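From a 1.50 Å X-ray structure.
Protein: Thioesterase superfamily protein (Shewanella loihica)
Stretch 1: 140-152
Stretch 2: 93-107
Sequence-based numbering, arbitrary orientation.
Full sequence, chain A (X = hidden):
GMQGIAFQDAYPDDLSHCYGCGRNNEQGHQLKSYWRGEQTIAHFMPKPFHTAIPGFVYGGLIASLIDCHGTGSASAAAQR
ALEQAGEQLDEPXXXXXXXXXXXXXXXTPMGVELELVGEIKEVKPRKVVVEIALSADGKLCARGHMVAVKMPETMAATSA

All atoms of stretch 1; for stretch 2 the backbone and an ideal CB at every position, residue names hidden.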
# COMPACT_ATOMS: atom_id res chain seq x y z
N LEU A 140 4.69 -9.18 15.04
CA LEU A 140 4.13 -9.12 13.69
C LEU A 140 3.07 -8.03 13.59
O LEU A 140 2.13 -8.01 14.38
CB LEU A 140 3.50 -10.46 13.33
CG LEU A 140 3.00 -10.70 11.92
CD1 LEU A 140 4.12 -10.56 10.91
CD2 LEU A 140 2.36 -12.09 11.84
N CYS A 141 3.26 -7.09 12.66
CA CYS A 141 2.24 -6.05 12.51
C CYS A 141 1.44 -6.23 11.24
O CYS A 141 0.27 -5.86 11.13
CB CYS A 141 2.95 -4.68 12.54
SG CYS A 141 3.76 -4.25 14.09
N ALA A 142 2.02 -6.84 10.20
CA ALA A 142 1.23 -7.03 8.99
C ALA A 142 1.82 -8.14 8.13
O ALA A 142 3.04 -8.25 7.94
CB ALA A 142 1.16 -5.71 8.23
N ARG A 143 0.96 -8.99 7.62
CA ARG A 143 1.21 -10.08 6.69
C ARG A 143 0.80 -9.64 5.29
O ARG A 143 -0.37 -9.31 5.12
CB ARG A 143 0.41 -11.28 7.15
CG ARG A 143 0.85 -12.68 6.88
CD ARG A 143 2.26 -13.01 7.28
NE ARG A 143 2.29 -14.41 7.72
CZ ARG A 143 3.21 -14.92 8.52
NH1 ARG A 143 4.22 -14.18 8.98
NH2 ARG A 143 3.16 -16.20 8.86
N GLY A 144 1.69 -9.65 4.31
CA GLY A 144 1.39 -9.38 2.91
C GLY A 144 1.59 -10.62 2.04
O GLY A 144 2.50 -11.42 2.29
N HIS A 145 0.76 -10.80 1.04
CA HIS A 145 0.80 -11.80 -0.00
C HIS A 145 0.93 -11.13 -1.36
O HIS A 145 0.17 -10.30 -1.84
CB HIS A 145 -0.41 -12.76 -0.02
CG HIS A 145 -0.37 -13.68 -1.22
ND1 HIS A 145 0.36 -14.84 -1.21
CD2 HIS A 145 -0.94 -13.62 -2.44
CE1 HIS A 145 0.23 -15.46 -2.36
NE2 HIS A 145 -0.55 -14.74 -3.14
N MSE A 146 1.97 -11.51 -2.09
CA MSE A 146 2.34 -10.91 -3.32
C MSE A 146 2.49 -11.93 -4.45
O MSE A 146 3.03 -13.01 -4.22
CB MSE A 146 3.70 -10.17 -3.17
CG MSE A 146 4.29 -9.87 -4.54
SE MSE A 146 5.82 -8.71 -4.43
CE MSE A 146 4.66 -7.17 -4.22
N VAL A 147 2.00 -11.56 -5.61
CA VAL A 147 2.18 -12.15 -6.91
C VAL A 147 2.92 -11.10 -7.75
O VAL A 147 2.30 -10.10 -8.11
CB VAL A 147 0.90 -12.50 -7.69
CG1 VAL A 147 1.32 -12.76 -9.14
CG2 VAL A 147 0.18 -13.68 -7.07
N ALA A 148 4.20 -11.36 -7.99
CA ALA A 148 5.02 -10.50 -8.80
C ALA A 148 5.37 -11.19 -10.11
O ALA A 148 5.66 -12.38 -10.22
CB ALA A 148 6.27 -10.07 -8.04
N VAL A 149 5.30 -10.40 -11.17
CA VAL A 149 5.55 -10.84 -12.52
C VAL A 149 6.65 -9.99 -13.15
O VAL A 149 6.94 -8.89 -12.71
CB VAL A 149 4.30 -10.71 -13.41
CG1 VAL A 149 3.16 -11.54 -12.84
CG2 VAL A 149 4.01 -9.22 -13.51
N LYS A 150 7.27 -10.53 -14.21
CA LYS A 150 8.40 -9.79 -14.76
C LYS A 150 7.90 -8.49 -15.39
O LYS A 150 6.83 -8.53 -16.01
CB LYS A 150 9.17 -10.61 -15.79
CG LYS A 150 10.42 -9.97 -16.37
CD LYS A 150 11.17 -10.96 -17.23
CE LYS A 150 12.00 -10.31 -18.32
NZ LYS A 150 13.15 -11.16 -18.76
N MSE A 151 8.66 -7.41 -15.21
CA MSE A 151 8.23 -6.13 -15.75
C MSE A 151 7.93 -6.28 -17.24
O MSE A 151 8.84 -6.66 -18.00
CB MSE A 151 9.26 -5.02 -15.52
CG MSE A 151 8.73 -3.66 -15.97
SE MSE A 151 10.00 -2.28 -15.56
CE MSE A 151 9.63 -2.36 -13.68
N PRO A 152 6.71 -6.04 -17.70
CA PRO A 152 6.47 -6.18 -19.14
C PRO A 152 6.88 -4.95 -19.92
O PRO A 152 6.05 -4.12 -20.31
CB PRO A 152 4.95 -6.40 -19.22
CG PRO A 152 4.48 -6.50 -17.81
CD PRO A 152 5.44 -5.67 -17.02
N UNK A 93 16.86 -9.11 -13.34
CA UNK A 93 15.51 -9.04 -13.93
C UNK A 93 14.61 -8.11 -13.12
O UNK A 93 14.65 -8.26 -11.90
CB UNK A 93 14.88 -10.43 -14.01
N UNK A 94 13.88 -7.26 -13.81
CA UNK A 94 12.88 -6.36 -13.26
C UNK A 94 11.54 -7.09 -13.09
O UNK A 94 11.07 -7.77 -13.99
CB UNK A 94 12.71 -5.13 -14.16
N UNK A 95 10.99 -6.97 -11.90
CA UNK A 95 9.68 -7.52 -11.56
C UNK A 95 8.75 -6.38 -11.13
O UNK A 95 9.24 -5.37 -10.62
CB UNK A 95 9.80 -8.57 -10.45
N UNK A 96 7.47 -6.57 -11.33
CA UNK A 96 6.38 -5.71 -10.90
C UNK A 96 5.31 -6.43 -10.10
O UNK A 96 5.08 -7.63 -10.24
CB UNK A 96 5.74 -5.05 -12.12
N UNK A 97 4.61 -5.66 -9.25
CA UNK A 97 3.56 -6.28 -8.44
C UNK A 97 2.32 -6.46 -9.30
O UNK A 97 1.92 -5.52 -9.97
CB UNK A 97 3.24 -5.44 -7.20
N UNK A 98 1.70 -7.63 -9.30
CA UNK A 98 0.45 -7.83 -10.04
C UNK A 98 -0.72 -7.83 -9.08
O UNK A 98 -1.83 -7.32 -9.30
CB UNK A 98 0.48 -9.14 -10.84
N UNK A 99 -0.47 -8.40 -7.91
CA UNK A 99 -1.41 -8.37 -6.81
C UNK A 99 -0.63 -8.34 -5.50
O UNK A 99 0.42 -8.96 -5.31
CB UNK A 99 -2.36 -9.57 -6.86
N UNK A 100 -1.13 -7.55 -4.56
CA UNK A 100 -0.58 -7.44 -3.22
C UNK A 100 -1.79 -7.34 -2.27
O UNK A 100 -2.52 -6.35 -2.38
CB UNK A 100 0.36 -6.24 -3.09
N UNK A 101 -1.95 -8.34 -1.44
CA UNK A 101 -2.94 -8.51 -0.40
C UNK A 101 -2.27 -8.41 0.96
O UNK A 101 -1.26 -9.03 1.30
CB UNK A 101 -3.67 -9.85 -0.55
N UNK A 102 -2.84 -7.54 1.78
CA UNK A 102 -2.23 -7.23 3.05
C UNK A 102 -3.28 -7.15 4.17
O UNK A 102 -4.24 -6.40 4.03
CB UNK A 102 -1.45 -5.91 2.95
N UNK A 103 -3.11 -7.91 5.22
CA UNK A 103 -3.74 -8.03 6.50
C UNK A 103 -2.92 -7.29 7.55
O UNK A 103 -1.76 -7.60 7.80
CB UNK A 103 -3.92 -9.50 6.88
N UNK A 104 -3.57 -6.32 8.17
CA UNK A 104 -3.01 -5.49 9.22
C UNK A 104 -3.31 -6.09 10.58
O UNK A 104 -4.38 -5.98 11.15
CB UNK A 104 -3.56 -4.06 9.13
N UNK A 105 -2.33 -6.78 11.15
CA UNK A 105 -2.54 -7.62 12.31
C UNK A 105 -2.47 -6.84 13.61
O UNK A 105 -3.05 -7.26 14.62
CB UNK A 105 -1.51 -8.75 12.33
N UNK A 106 -1.77 -5.71 13.60
CA UNK A 106 -1.68 -4.85 14.77
C UNK A 106 -1.19 -3.46 14.41
O UNK A 106 -0.63 -3.23 13.34
CB UNK A 106 -0.75 -5.47 15.82
N UNK A 107 -1.39 -2.50 15.31
CA UNK A 107 -0.81 -1.17 15.10
C UNK A 107 0.72 -1.24 15.17
O UNK A 107 1.26 -2.01 15.98
CB UNK A 107 -1.35 -0.18 16.14

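Stretch 2 runs antiparallel to the strand 142-150, so backbone pairing sets the frame and the side chains must fit what it leaves.

At position 93 CB lies 4.9 Å from Lys 150 CD; almost anything fits, and Pro 93 makes no contact. At 94 the O atom accepts a hydrogen bond from Met 151 N (2.7 Å), while CB sits 3.7 Å from Met 151 CB. A long chain could lie along the selenomethionine. Arg 94 does, with Met 151 SE over one face of its guanidinium.

At 95 CB points sideways, 4.5 Å from Ala 148 CB, beside the backbone of Lys 150. A large apolar or aromatic group would suit. Phe 95 bends back: Lys 150 CA stands 4.0 Å from its ring centroid, over the face, and Ala 148 CB is 3.8 Å from Phe 95 CD2.

Position 96 pairs with Val 149 through two hydrogen bonds, on the face carrying Val 149 and Val 147. Its extended backbone favours a beta-branched apolar residue. Val 96 packs CG2 3.3 Å from Val 149 CG2, and its CG1 is 3.6 Å from Met 151 CE.

Position 97 lies on the other face, with CB 3.7 Å from Met 146 CE, so a modest side chain seems prudent. Thr 97 also hydrogen-bonds through OG1 elsewhere in the structure.

At 98 the chain turns a corner and CB points toward stretch 1, 3.4 Å from Val 147 O. Something small is safest. Ala 98 CB lies 4.1 Å from both Val 147 CG1 and Val 149 CG1. Its N and that of 99 both donate to Val 147 O, marking the bulge. Facing Val 147, 99 could take small or branched apolar groups; Ala 99 leaves CB 4.4 Å from Val 147 CB.

Position 100 faces Met 146 beside Gly 144, where a branched apolar group would fit. Leu 100 brings CD1 3.8 Å from Met 146 CB. At 101, paired with His 145, a polar residue is plausible; Asn 101 is held by its backbone, its N donating to His 145 O at 2.9 Å.

Position 102, opposite Gly 144, invites a beta-branched residue. Ile 102 CG1 lies 4.1 Å from Gly 144 CA. Beside Arg 143, 103 suggests an acid, but Asp 103 pairs with it through backbone hydrogen bonds. At 104 Ala 142 admits an aromatic, and Tyr 104 CD1 lies 4.2 Å from Ala 142 CB.

Position 105 points toward stretch 1; an apolar chain fits, and Leu 105 CD1 meets Leu 140 CD2 at 3.3 Å. At 106 CB stands sideways, 4.1 Å from Leu 140 O; a small residue suits, though others might, and Ala 106 N bonds to Cys 141 O. At 107 CB points away, demanding nothing; it is Pro 107.

Stretch 2 (93-107) PRFVTAALNIDYLAP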
# COMPACT_ATOMS: atom_id res chain seq x y z
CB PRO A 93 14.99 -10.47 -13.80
CG PRO A 93 15.91 -11.18 -12.87
CD PRO A 93 16.89 -10.18 -12.33
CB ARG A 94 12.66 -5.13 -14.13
CG ARG A 94 13.84 -4.57 -14.88
CD ARG A 94 13.45 -3.87 -16.16
NE ARG A 94 13.88 -2.47 -16.17
CZ ARG A 94 13.62 -1.56 -17.10
NH1 ARG A 94 12.90 -1.86 -18.17
NH2 ARG A 94 14.08 -0.32 -16.95
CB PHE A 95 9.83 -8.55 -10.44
CG PHE A 95 9.93 -9.99 -10.93
CD1 PHE A 95 11.01 -10.44 -11.66
CD2 PHE A 95 8.91 -10.89 -10.64
CE1 PHE A 95 11.06 -11.74 -12.11
CE2 PHE A 95 8.95 -12.19 -11.09
CZ PHE A 95 10.03 -12.62 -11.83
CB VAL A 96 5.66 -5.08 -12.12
CG1 VAL A 96 6.56 -4.06 -12.79
CG2 VAL A 96 5.26 -6.20 -13.06
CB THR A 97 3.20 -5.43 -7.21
OG1 THR A 97 4.31 -5.34 -6.31
CG2 THR A 97 2.05 -6.07 -6.46
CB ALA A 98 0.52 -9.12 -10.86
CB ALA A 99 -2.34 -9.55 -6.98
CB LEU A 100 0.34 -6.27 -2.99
CG LEU A 100 1.08 -6.17 -1.65
CD1 LEU A 100 1.90 -7.41 -1.33
CD2 LEU A 100 1.99 -4.95 -1.66
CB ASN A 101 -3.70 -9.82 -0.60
CG ASN A 101 -4.19 -9.86 -2.05
OD1 ASN A 101 -4.62 -8.82 -2.55
ND2 ASN A 101 -4.10 -11.02 -2.67
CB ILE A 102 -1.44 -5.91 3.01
CG1 ILE A 102 -0.44 -5.82 1.86
CG2 ILE A 102 -0.75 -5.65 4.34
CD1 ILE A 102 0.22 -4.48 1.69
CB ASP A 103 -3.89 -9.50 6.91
CG ASP A 103 -4.47 -10.30 5.75
OD1 ASP A 103 -5.68 -10.12 5.51
OD2 ASP A 103 -3.71 -11.07 5.11
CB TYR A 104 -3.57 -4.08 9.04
CG TYR A 104 -3.00 -3.42 7.80
CD1 TYR A 104 -1.79 -2.72 7.87
CD2 TYR A 104 -3.63 -3.51 6.58
CE1 TYR A 104 -1.27 -2.12 6.74
CE2 TYR A 104 -3.12 -2.92 5.45
CZ TYR A 104 -1.92 -2.22 5.53
OH TYR A 104 -1.42 -1.63 4.40
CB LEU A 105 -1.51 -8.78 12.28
CG LEU A 105 -1.58 -9.64 11.02
CD1 LEU A 105 -0.53 -10.74 11.01
CD2 LEU A 105 -2.97 -10.27 10.88
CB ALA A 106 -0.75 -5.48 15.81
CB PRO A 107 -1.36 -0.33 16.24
CG PRO A 107 -2.24 -1.20 17.06
CD PRO A 107 -2.18 -2.59 16.55
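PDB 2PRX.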